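Local coordinates for protein retinol dehydratase (Spodoptera frugiperda, PDB 1FMJ) that binds retinol and adenosine 3',5'-diphosphate in a sulfotransferase fold that a helical lid adapts to the dehydration of retinol, at residues 211-216 against 220-225; 186-191 against 333-338; 90-95 against 275-280. One frame throughout, in Å; residues are numbered along the deposited sequence.

Contact 1 (211-216 against 220-225) is fully buried, contact 2 (186-191 against 333-338) is partly buried, and contact 3 (90-95 against 275-280) lies farthest out, its centre about 23 Å from that of the chain. Helix 210-218 of contact 1 lies next to helix 187-200 of contact 2, its predecessor in the chain, and the Trp214 and Trp334 rings touch, CH2 to CE3 at 3.7 Å. Contact 3 uses other elements across the chain's centre, about 25 Å from contact 1 between nearest atoms. Chemistry follows place: an aromatic pair and one backbone bond inside, a salt-bridged arginine under an isoleucine methyl in contact 2, and an arginine stacked on phenylalanine at the more exposed contact 3.

Contact 1: 211-216 against 220-225; sequences KDFWEM and GLYTLT
Phe213 turns the edge of its ring to one face of Tyr222, and the opposite face of the tyrosine is covered by Thr223 OG1, above the middle of the ring. This is a T-shaped (edge-to-face) pair with planes inclined at 61° and centroids 4.8 Å apart; Phe213 CE1 comes to 3.7 Å from Tyr222 CE1. At the tyrosine's edge lies the sulfur of Met216, a Met-aromatic contact with SD 5.5 Å from the centroid. With its CG anti to the backbone N (chi1 172°) and a bend at chi3, the methionine lays its chain past the base of the tyrosine, CG 4.0 Å from Tyr222 CB.

The backbone supplies the polar part. The chain leaves helix 210-218, folds back beside it and enters a type II beta turn from Tyr222 to Thr225, so the helix packs on the loop that leads from it to helix 227-235. Beyond the two segments, strand 43-46 receives Leu221 and Thr225, while Ser194 and Ala198 of helix 187-200 meet Phe213 and Tyr222. The contact thus joins the small antiparallel sheet to the helices of the sulfotransferase domain, with the tyrosine side chain about 9 Å from bound retinol. Between helix and loop, Leu221 N donates to Met216 O over 2.8 Å.

Contact 2: 186-191 against 333-338; sequences DPRDVA and KWIKDN
Apolar packing joins the two helices where Pro187 puts its CB against the six-membered ring of Trp334, 3.6 Å from CZ3. A second kind of contact is made on a flat, charged group: the CD1 methyl of Ile335 rests over one face of the Arg188 guanidinium. The methyl lies 3.8 Å from Arg188 NE, displaced toward the rim of the group, and the two side chains cross at about a right angle. These few contacts bridge segment axes 12.5 Å apart, inclined at 129°, so the contact is made by side chains, the nearest CA atoms (Pro187 and Ile335) being 8.4 Å apart.

The polar interactions run within 186-191. Asp186 is the N-cap of helix 187-200: its OD1 accepts from Arg188 N through the anti lone pair, at 2.9 Å. The syn lone pair of the same oxygen takes Arg188 NE, and OD2 takes NH2 at 2.8 Å, a side-on, two-pronged salt bridge with both acceptors close to the guanidinium plane. A bend at chi3 (-61°) folds the arginine back to reach its own cap.

Aromatic neighbours complete the setting. Trp319 makes a cation-pi contact with Arg188, while Phe228 of helix 227-235 meets Trp334 edge-to-face.

Held at its edge by the carboxylate, the guanidinium is fixed in rotation and offers a flat face to the methyl; its charge is probably largely offset by Asp186, which would make the apolar cover less costly.

Contact 3: 90-95 against 275-280; sequences LNFEAA and IQRLCE. With HG (mercury (II) ion), chain D.
Phe92 carries CG anti to its carbonyl carbon (chi1 -61°), and Arg277 runs extended from CG to NE with chi1 at -169°; together these torsions lay the arginine along the phenylalanine ring. The guanidinium is stacked flat on the aromatic face, its plane only 20° from that of the ring and the centres 4.3 Å apart, a near-parallel stack of guanidinium on ring. Phe92 CE1 sits over the guanidinium, toward its rim, 3.7 Å from Arg277 NE, while the arginine's methylenes continue over the ring, CD lying 3.8 Å from CZ. A leucine in place of Phe92 would probably leave the Arg277 guanidinium without the flat surface it stacks on and freer to swing.

Leu278 adds the apolar side of the contact. Its CD2 meets Phe92 CZ obliquely, and Leu90 crosses it at about a right angle, CD2 to Leu278 CG at 4.0 Å. Asn91 shapes the loop that presents these groups: its OD1 accepts from Ala94 N at 2.7 Å in an Asx motif, with the donor above the carbonyl plane. On the same helix as Arg277, Cys279 SG binds a mercury ion of the derivative at 2.5 Å.

The loop follows helix 76-87, whose Leu85 touches Phe92, and leads to helix 99-102. Helix 272-281 offers Arg277 and Leu278 to it and also His281, which meets Phe92 edge-to-face; Leu278 and Cys279 rest in turn on helix 255-265.

Contact 1: 211-216 against 220-225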
loop_
_atom_site.group_PDB
_atom_site.type_symbol
_atom_site.label_atom_id
_atom_site.label_comp_id
_atom_site.label_asym_id
_atom_site.label_seq_id
_atom_site.Cartn_x
_atom_site.Cartn_y
_atom_site.Cartn_z
ATOM N N LYS A 211 -11.714 -2.129 16.917
ATOM C CA LYS A 211 -11.336 -1.065 17.832
ATOM C C LYS A 211 -9.899 -1.235 18.298
ATOM O O LYS A 211 -9.191 -0.245 18.466
ATOM C CB LYS A 211 -12.270 -1.012 19.036
ATOM C CG LYS A 211 -11.966 0.154 19.957
ATOM C CD LYS A 211 -12.961 0.251 21.097
ATOM C CE LYS A 211 -12.681 1.466 21.965
ATOM N NZ LYS A 211 -13.513 1.451 23.204
ATOM N N ASP A 212 -9.462 -2.479 18.514
ATOM C CA ASP A 212 -8.081 -2.714 18.930
ATOM C C ASP A 212 -7.182 -2.342 17.755
ATOM O O ASP A 212 -6.068 -1.853 17.931
ATOM C CB ASP A 212 -7.822 -4.183 19.267
ATOM C CG ASP A 212 -8.626 -4.669 20.442
ATOM O OD1 ASP A 212 -8.839 -3.882 21.384
ATOM O OD2 ASP A 212 -9.026 -5.854 20.423
ATOM N N PHE A 213 -7.672 -2.595 16.550
ATOM C CA PHE A 213 -6.900 -2.279 15.360
ATOM C C PHE A 213 -6.805 -0.758 15.239
ATOM O O PHE A 213 -5.749 -0.220 14.903
ATOM C CB PHE A 213 -7.562 -2.868 14.112
ATOM C CG PHE A 213 -6.746 -2.693 12.862
ATOM C CD1 PHE A 213 -5.682 -3.551 12.584
ATOM C CD2 PHE A 213 -6.995 -1.637 11.994
ATOM C CE1 PHE A 213 -4.879 -3.353 11.457
ATOM C CE2 PHE A 213 -6.192 -1.432 10.863
ATOM C CZ PHE A 213 -5.135 -2.293 10.599
ATOM N N TRP A 214 -7.912 -0.073 15.528
ATOM C CA TRP A 214 -7.961 1.387 15.460
ATOM C C TRP A 214 -7.038 2.059 16.468
ATOM O O TRP A 214 -6.415 3.076 16.162
ATOM C CB TRP A 214 -9.389 1.883 15.672
ATOM C CG TRP A 214 -9.470 3.356 15.991
ATOM C CD1 TRP A 214 -9.770 3.917 17.200
ATOM C CD2 TRP A 214 -9.248 4.445 15.089
ATOM N NE1 TRP A 214 -9.753 5.287 17.106
ATOM C CE2 TRP A 214 -9.436 5.639 15.820
ATOM C CE3 TRP A 214 -8.908 4.528 13.729
ATOM C CZ2 TRP A 214 -9.298 6.904 15.240
ATOM C CZ3 TRP A 214 -8.769 5.784 13.152
ATOM C CH2 TRP A 214 -8.964 6.957 13.908
ATOM N N GLU A 215 -6.965 1.508 17.674
ATOM C CA GLU A 215 -6.089 2.065 18.702
ATOM C C GLU A 215 -4.656 2.060 18.182
ATOM O O GLU A 215 -3.930 3.046 18.286
ATOM C CB GLU A 215 -6.142 1.224 19.978
ATOM C CG GLU A 215 -7.467 1.256 20.730
ATOM C CD GLU A 215 -7.846 2.652 21.196
ATOM O OE1 GLU A 215 -6.923 3.457 21.468
ATOM O OE2 GLU A 215 -9.065 2.934 21.301
ATOM N N MET A 216 -4.266 0.921 17.625
ATOM C CA MET A 216 -2.930 0.716 17.090
ATOM C C MET A 216 -2.670 1.631 15.908
ATOM O O MET A 216 -1.670 2.356 15.875
ATOM C CB MET A 216 -2.782 -0.756 16.682
ATOM C CG MET A 216 -1.509 -1.121 15.927
ATOM S SD MET A 216 -1.307 -2.938 15.796
ATOM C CE MET A 216 -2.970 -3.453 15.254
ATOM N N GLY A 220 -0.061 5.323 15.559
ATOM C CA GLY A 220 1.151 5.119 14.786
ATOM C C GLY A 220 1.849 3.817 15.130
ATOM O O GLY A 220 3.084 3.729 15.078
ATOM N N LEU A 221 1.070 2.797 15.483
ATOM C CA LEU A 221 1.649 1.503 15.832
ATOM C C LEU A 221 1.323 0.397 14.831
ATOM O O LEU A 221 1.491 -0.788 15.119
ATOM C CB LEU A 221 1.232 1.101 17.252
ATOM C CG LEU A 221 1.949 1.962 18.304
ATOM C CD1 LEU A 221 1.453 1.643 19.701
ATOM C CD2 LEU A 221 3.453 1.729 18.192
ATOM N N TYR A 222 0.826 0.775 13.662
ATOM C CA TYR A 222 0.569 -0.226 12.639
ATOM C C TYR A 222 1.547 0.022 11.502
ATOM O O TYR A 222 2.227 1.053 11.458
ATOM C CB TYR A 222 -0.869 -0.192 12.113
ATOM C CG TYR A 222 -1.166 -1.383 11.213
ATOM C CD1 TYR A 222 -1.077 -2.692 11.699
ATOM C CD2 TYR A 222 -1.460 -1.204 9.867
ATOM C CE1 TYR A 222 -1.271 -3.795 10.845
ATOM C CE2 TYR A 222 -1.652 -2.283 9.014
ATOM C CZ TYR A 222 -1.555 -3.573 9.501
ATOM O OH TYR A 222 -1.722 -4.627 8.639
ATOM N N THR A 223 1.619 -0.940 10.597
ATOM C CA THR A 223 2.529 -0.901 9.457
ATOM C C THR A 223 2.602 0.425 8.690
ATOM O O THR A 223 1.604 0.940 8.194
ATOM C CB THR A 223 2.189 -2.046 8.471
ATOM O OG1 THR A 223 2.088 -3.279 9.203
ATOM C CG2 THR A 223 3.281 -2.187 7.405
ATOM N N LEU A 224 3.822 0.950 8.618
ATOM C CA LEU A 224 4.162 2.192 7.934
ATOM C C LEU A 224 3.509 3.493 8.389
ATOM O O LEU A 224 3.564 4.497 7.676
ATOM C CB LEU A 224 4.030 2.007 6.414
ATOM C CG LEU A 224 5.118 1.065 5.860
ATOM C CD1 LEU A 224 4.923 0.852 4.382
ATOM C CD2 LEU A 224 6.512 1.653 6.124
ATOM N N THR A 225 2.897 3.480 9.573
ATOM C CA THR A 225 2.339 4.700 10.150
ATOM C C THR A 225 3.595 5.295 10.825
ATOM O O THR A 225 4.644 4.643 10.842
ATOM C CB THR A 225 1.268 4.392 11.234
ATOM O OG1 THR A 225 1.838 3.561 12.256
ATOM C CG2 THR A 225 0.060 3.686 10.610
#

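Contact 2: 186-191 against 333-338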
loop_
_atom_site.group_PDB
_atom_site.type_symbol
_atom_site.label_atom_id
_atom_site.label_comp_id
_atom_site.label_asym_id
_atom_site.label_seq_id
_atom_site.Cartn_x
_atom_site.Cartn_y
_atom_site.Cartn_z
ATOM N N ASP A 186 -9.376 9.049 3.194
ATOM C CA ASP A 186 -9.823 9.341 4.557
ATOM C C ASP A 186 -9.215 8.253 5.442
ATOM O O ASP A 186 -9.417 7.072 5.186
ATOM C CB ASP A 186 -11.349 9.267 4.621
ATOM C CG ASP A 186 -11.909 9.726 5.950
ATOM O OD1 ASP A 186 -11.411 9.296 7.016
ATOM O OD2 ASP A 186 -12.863 10.527 5.917
ATOM N N PRO A 187 -8.479 8.640 6.498
ATOM C CA PRO A 187 -7.822 7.719 7.435
ATOM C C PRO A 187 -8.755 6.694 8.086
ATOM O O PRO A 187 -8.355 5.560 8.372
ATOM C CB PRO A 187 -7.215 8.652 8.487
ATOM C CG PRO A 187 -7.167 9.978 7.833
ATOM C CD PRO A 187 -8.384 10.027 6.985
ATOM N N ARG A 188 -9.990 7.098 8.338
ATOM C CA ARG A 188 -10.943 6.207 8.983
ATOM C C ARG A 188 -11.325 5.008 8.119
ATOM O O ARG A 188 -11.430 3.891 8.627
ATOM C CB ARG A 188 -12.160 7.011 9.431
ATOM C CG ARG A 188 -11.790 7.985 10.547
ATOM C CD ARG A 188 -12.813 9.081 10.725
ATOM N NE ARG A 188 -12.942 9.883 9.521
ATOM C CZ ARG A 188 -13.646 11.004 9.447
ATOM N NH1 ARG A 188 -14.287 11.453 10.515
ATOM N NH2 ARG A 188 -13.705 11.673 8.304
ATOM N N ASP A 189 -11.508 5.233 6.820
ATOM C CA ASP A 189 -11.834 4.153 5.889
ATOM C C ASP A 189 -10.587 3.311 5.606
ATOM O O ASP A 189 -10.676 2.122 5.307
ATOM C CB ASP A 189 -12.369 4.717 4.569
ATOM C CG ASP A 189 -13.751 5.302 4.707
ATOM O OD1 ASP A 189 -14.546 4.737 5.491
ATOM O OD2 ASP A 189 -14.051 6.308 4.017
ATOM N N VAL A 190 -9.426 3.958 5.660
ATOM C CA VAL A 190 -8.153 3.284 5.458
ATOM C C VAL A 190 -7.978 2.286 6.605
ATOM O O VAL A 190 -7.518 1.157 6.407
ATOM C CB VAL A 190 -6.967 4.301 5.488
ATOM C CG1 VAL A 190 -5.647 3.566 5.541
ATOM C CG2 VAL A 190 -7.004 5.200 4.254
ATOM N N ALA A 191 -8.345 2.714 7.808
ATOM C CA ALA A 191 -8.226 1.866 8.990
ATOM C C ALA A 191 -9.129 0.645 8.826
ATOM O O ALA A 191 -8.704 -0.482 9.067
ATOM C CB ALA A 191 -8.612 2.647 10.242
ATOM N N LYS A 333 -10.700 14.254 16.848
ATOM C CA LYS A 333 -9.651 14.959 17.570
ATOM C C LYS A 333 -8.313 14.682 16.885
ATOM O O LYS A 333 -7.533 15.601 16.611
ATOM C CB LYS A 333 -9.618 14.471 19.020
ATOM C CG LYS A 333 -8.621 15.165 19.934
ATOM C CD LYS A 333 -8.749 14.585 21.342
ATOM C CE LYS A 333 -7.785 15.211 22.331
ATOM N NZ LYS A 333 -8.061 14.712 23.721
ATOM N N TRP A 334 -8.065 13.408 16.597
ATOM C CA TRP A 334 -6.829 12.991 15.955
ATOM C C TRP A 334 -6.660 13.678 14.614
ATOM O O TRP A 334 -5.581 14.179 14.290
ATOM C CB TRP A 334 -6.817 11.471 15.773
ATOM C CG TRP A 334 -5.599 10.937 15.081
ATOM C CD1 TRP A 334 -4.295 11.095 15.466
ATOM C CD2 TRP A 334 -5.573 10.110 13.907
ATOM N NE1 TRP A 334 -3.461 10.415 14.607
ATOM C CE2 TRP A 334 -4.218 9.801 13.644
ATOM C CE3 TRP A 334 -6.564 9.597 13.055
ATOM C CZ2 TRP A 334 -3.826 8.998 12.561
ATOM C CZ3 TRP A 334 -6.176 8.799 11.979
ATOM C CH2 TRP A 334 -4.816 8.508 11.743
ATOM N N ILE A 335 -7.723 13.712 13.826
ATOM C CA ILE A 335 -7.617 14.364 12.523
ATOM C C ILE A 335 -7.452 15.883 12.654
ATOM O O ILE A 335 -6.655 16.490 11.939
ATOM C CB ILE A 335 -8.838 14.048 11.643
ATOM C CG1 ILE A 335 -8.887 12.541 11.361
ATOM C CG2 ILE A 335 -8.751 14.823 10.333
ATOM C CD1 ILE A 335 -10.063 12.114 10.507
ATOM N N LYS A 336 -8.190 16.495 13.573
ATOM C CA LYS A 336 -8.095 17.945 13.759
ATOM C C LYS A 336 -6.699 18.346 14.217
ATOM O O LYS A 336 -6.135 19.339 13.739
ATOM C CB LYS A 336 -9.131 18.427 14.776
ATOM C CG LYS A 336 -10.565 18.337 14.283
ATOM C CD LYS A 336 -11.542 18.829 15.340
ATOM C CE LYS A 336 -12.982 18.700 14.877
ATOM N NZ LYS A 336 -13.927 19.094 15.954
ATOM N N ASP A 337 -6.137 17.569 15.138
ATOM C CA ASP A 337 -4.808 17.862 15.633
ATOM C C ASP A 337 -3.772 17.784 14.515
ATOM O O ASP A 337 -2.925 18.664 14.390
ATOM C CB ASP A 337 -4.427 16.902 16.756
ATOM C CG ASP A 337 -5.240 17.126 18.015
ATOM O OD1 ASP A 337 -5.787 18.238 18.173
ATOM O OD2 ASP A 337 -5.323 16.197 18.850
ATOM N N ASN A 338 -3.840 16.738 13.700
ATOM C CA ASN A 338 -2.875 16.577 12.613
ATOM C C ASN A 338 -3.069 17.533 11.428
ATOM O O ASN A 338 -2.162 17.705 10.616
ATOM C CB ASN A 338 -2.873 15.126 12.109
ATOM C CG ASN A 338 -2.179 14.178 13.068
ATOM O OD1 ASN A 338 -2.808 13.544 13.921
ATOM N ND2 ASN A 338 -0.870 14.088 12.942
#

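Contact 3: 90-95 against 275-280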
loop_
_atom_site.group_PDB
_atom_site.type_symbol
_atom_site.label_atom_id
_atom_site.label_comp_id
_atom_site.label_asym_id
_atom_site.label_seq_id
_atom_site.Cartn_x
_atom_site.Cartn_y
_atom_site.Cartn_z
ATOM N N LEU A 90 -3.423 1.800 -23.837
ATOM C CA LEU A 90 -4.677 1.127 -23.527
ATOM C C LEU A 90 -4.753 -0.274 -24.118
ATOM O O LEU A 90 -5.759 -0.654 -24.717
ATOM C CB LEU A 90 -5.869 1.959 -24.011
ATOM C CG LEU A 90 -6.099 3.272 -23.264
ATOM C CD1 LEU A 90 -5.223 4.356 -23.872
ATOM C CD2 LEU A 90 -7.561 3.666 -23.353
ATOM N N ASN A 91 -3.676 -1.035 -23.953
ATOM C CA ASN A 91 -3.623 -2.406 -24.439
ATOM C C ASN A 91 -4.203 -3.276 -23.328
ATOM O O ASN A 91 -3.466 -3.836 -22.511
ATOM C CB ASN A 91 -2.176 -2.815 -24.719
ATOM C CG ASN A 91 -2.068 -4.183 -25.371
ATOM O OD1 ASN A 91 -2.789 -5.112 -25.020
ATOM N ND2 ASN A 91 -1.149 -4.313 -26.315
ATOM N N PHE A 92 -5.529 -3.374 -23.286
ATOM C CA PHE A 92 -6.188 -4.163 -22.254
ATOM C C PHE A 92 -5.789 -5.627 -22.339
ATOM O O PHE A 92 -5.624 -6.292 -21.318
ATOM C CB PHE A 92 -7.709 -4.039 -22.366
ATOM C CG PHE A 92 -8.215 -2.641 -22.183
ATOM C CD1 PHE A 92 -8.021 -1.684 -23.172
ATOM C CD2 PHE A 92 -8.875 -2.276 -21.014
ATOM C CE1 PHE A 92 -8.477 -0.381 -23.001
ATOM C CE2 PHE A 92 -9.336 -0.977 -20.830
ATOM C CZ PHE A 92 -9.137 -0.026 -21.828
ATOM N N GLU A 93 -5.631 -6.125 -23.560
ATOM C CA GLU A 93 -5.259 -7.515 -23.762
ATOM C C GLU A 93 -3.988 -7.840 -22.987
ATOM O O GLU A 93 -3.914 -8.856 -22.296
ATOM C CB GLU A 93 -5.053 -7.789 -25.253
ATOM C CG GLU A 93 -5.061 -9.256 -25.605
ATOM C CD GLU A 93 -6.288 -9.966 -25.066
ATOM O OE1 GLU A 93 -7.413 -9.465 -25.286
ATOM O OE2 GLU A 93 -6.129 -11.025 -24.423
ATOM N N ALA A 94 -2.991 -6.968 -23.100
ATOM C CA ALA A 94 -1.722 -7.156 -22.408
ATOM C C ALA A 94 -1.884 -6.953 -20.898
ATOM O O ALA A 94 -1.150 -7.543 -20.105
ATOM C CB ALA A 94 -0.687 -6.190 -22.955
ATOM N N ALA A 95 -2.848 -6.123 -20.508
ATOM C CA ALA A 95 -3.106 -5.854 -19.093
ATOM C C ALA A 95 -3.707 -7.069 -18.375
ATOM O O ALA A 95 -4.002 -7.015 -17.175
ATOM C CB ALA A 95 -4.031 -4.658 -18.952
ATOM N N ILE A 275 -11.315 7.393 -22.528
ATOM C CA ILE A 275 -11.479 7.651 -21.107
ATOM C C ILE A 275 -12.675 6.890 -20.540
ATOM O O ILE A 275 -12.584 6.288 -19.470
ATOM C CB ILE A 275 -11.634 9.162 -20.840
ATOM C CG1 ILE A 275 -10.352 9.883 -21.274
ATOM C CG2 ILE A 275 -11.917 9.413 -19.360
ATOM C CD1 ILE A 275 -10.365 11.371 -21.059
ATOM N N GLN A 276 -13.788 6.906 -21.264
ATOM C CA GLN A 276 -14.988 6.210 -20.821
ATOM C C GLN A 276 -14.726 4.712 -20.775
ATOM O O GLN A 276 -15.328 3.992 -19.982
ATOM C CB GLN A 276 -16.154 6.514 -21.763
ATOM N N ARG A 277 -13.817 4.246 -21.626
ATOM C CA ARG A 277 -13.489 2.830 -21.667
ATOM C C ARG A 277 -12.619 2.443 -20.468
ATOM O O ARG A 277 -12.696 1.321 -19.967
ATOM C CB ARG A 277 -12.767 2.489 -22.967
ATOM C CG ARG A 277 -12.629 0.997 -23.198
ATOM C CD ARG A 277 -11.839 0.705 -24.453
ATOM N NE ARG A 277 -11.715 -0.728 -24.691
ATOM C CZ ARG A 277 -10.994 -1.259 -25.672
ATOM N NH1 ARG A 277 -10.329 -0.473 -26.509
ATOM N NH2 ARG A 277 -10.940 -2.577 -25.819
ATOM N N LEU A 278 -11.784 3.376 -20.019
ATOM C CA LEU A 278 -10.932 3.132 -18.860
ATOM C C LEU A 278 -11.815 3.145 -17.630
ATOM O O LEU A 278 -11.657 2.326 -16.730
ATOM C CB LEU A 278 -9.878 4.227 -18.714
ATOM C CG LEU A 278 -8.625 4.140 -19.570
ATOM C CD1 LEU A 278 -7.859 5.456 -19.473
ATOM C CD2 LEU A 278 -7.774 2.965 -19.098
ATOM N N CYS A 279 -12.752 4.086 -17.600
ATOM C CA CYS A 279 -13.657 4.202 -16.472
ATOM C C CYS A 279 -14.478 2.930 -16.308
ATOM O O CYS A 279 -14.583 2.398 -15.208
ATOM C CB CYS A 279 -14.586 5.403 -16.652
ATOM S SG CYS A 279 -15.393 5.905 -15.107
ATOM N N GLU A 280 -15.050 2.427 -17.395
ATOM C CA GLU A 280 -15.851 1.218 -17.295
ATOM C C GLU A 280 -14.983 0.030 -16.895
ATOM O O GLU A 280 -15.445 -0.883 -16.206
ATOM C CB GLU A 280 -16.597 0.947 -18.609
ATOM C CG GLU A 280 -15.748 0.946 -19.871
ATOM C CD GLU A 280 -16.597 1.028 -21.137
ATOM O OE1 GLU A 280 -17.474 0.158 -21.327
ATOM O OE2 GLU A 280 -16.391 1.965 -21.937
HETATM HG HG HG D . -17.362 4.732 -16.151
#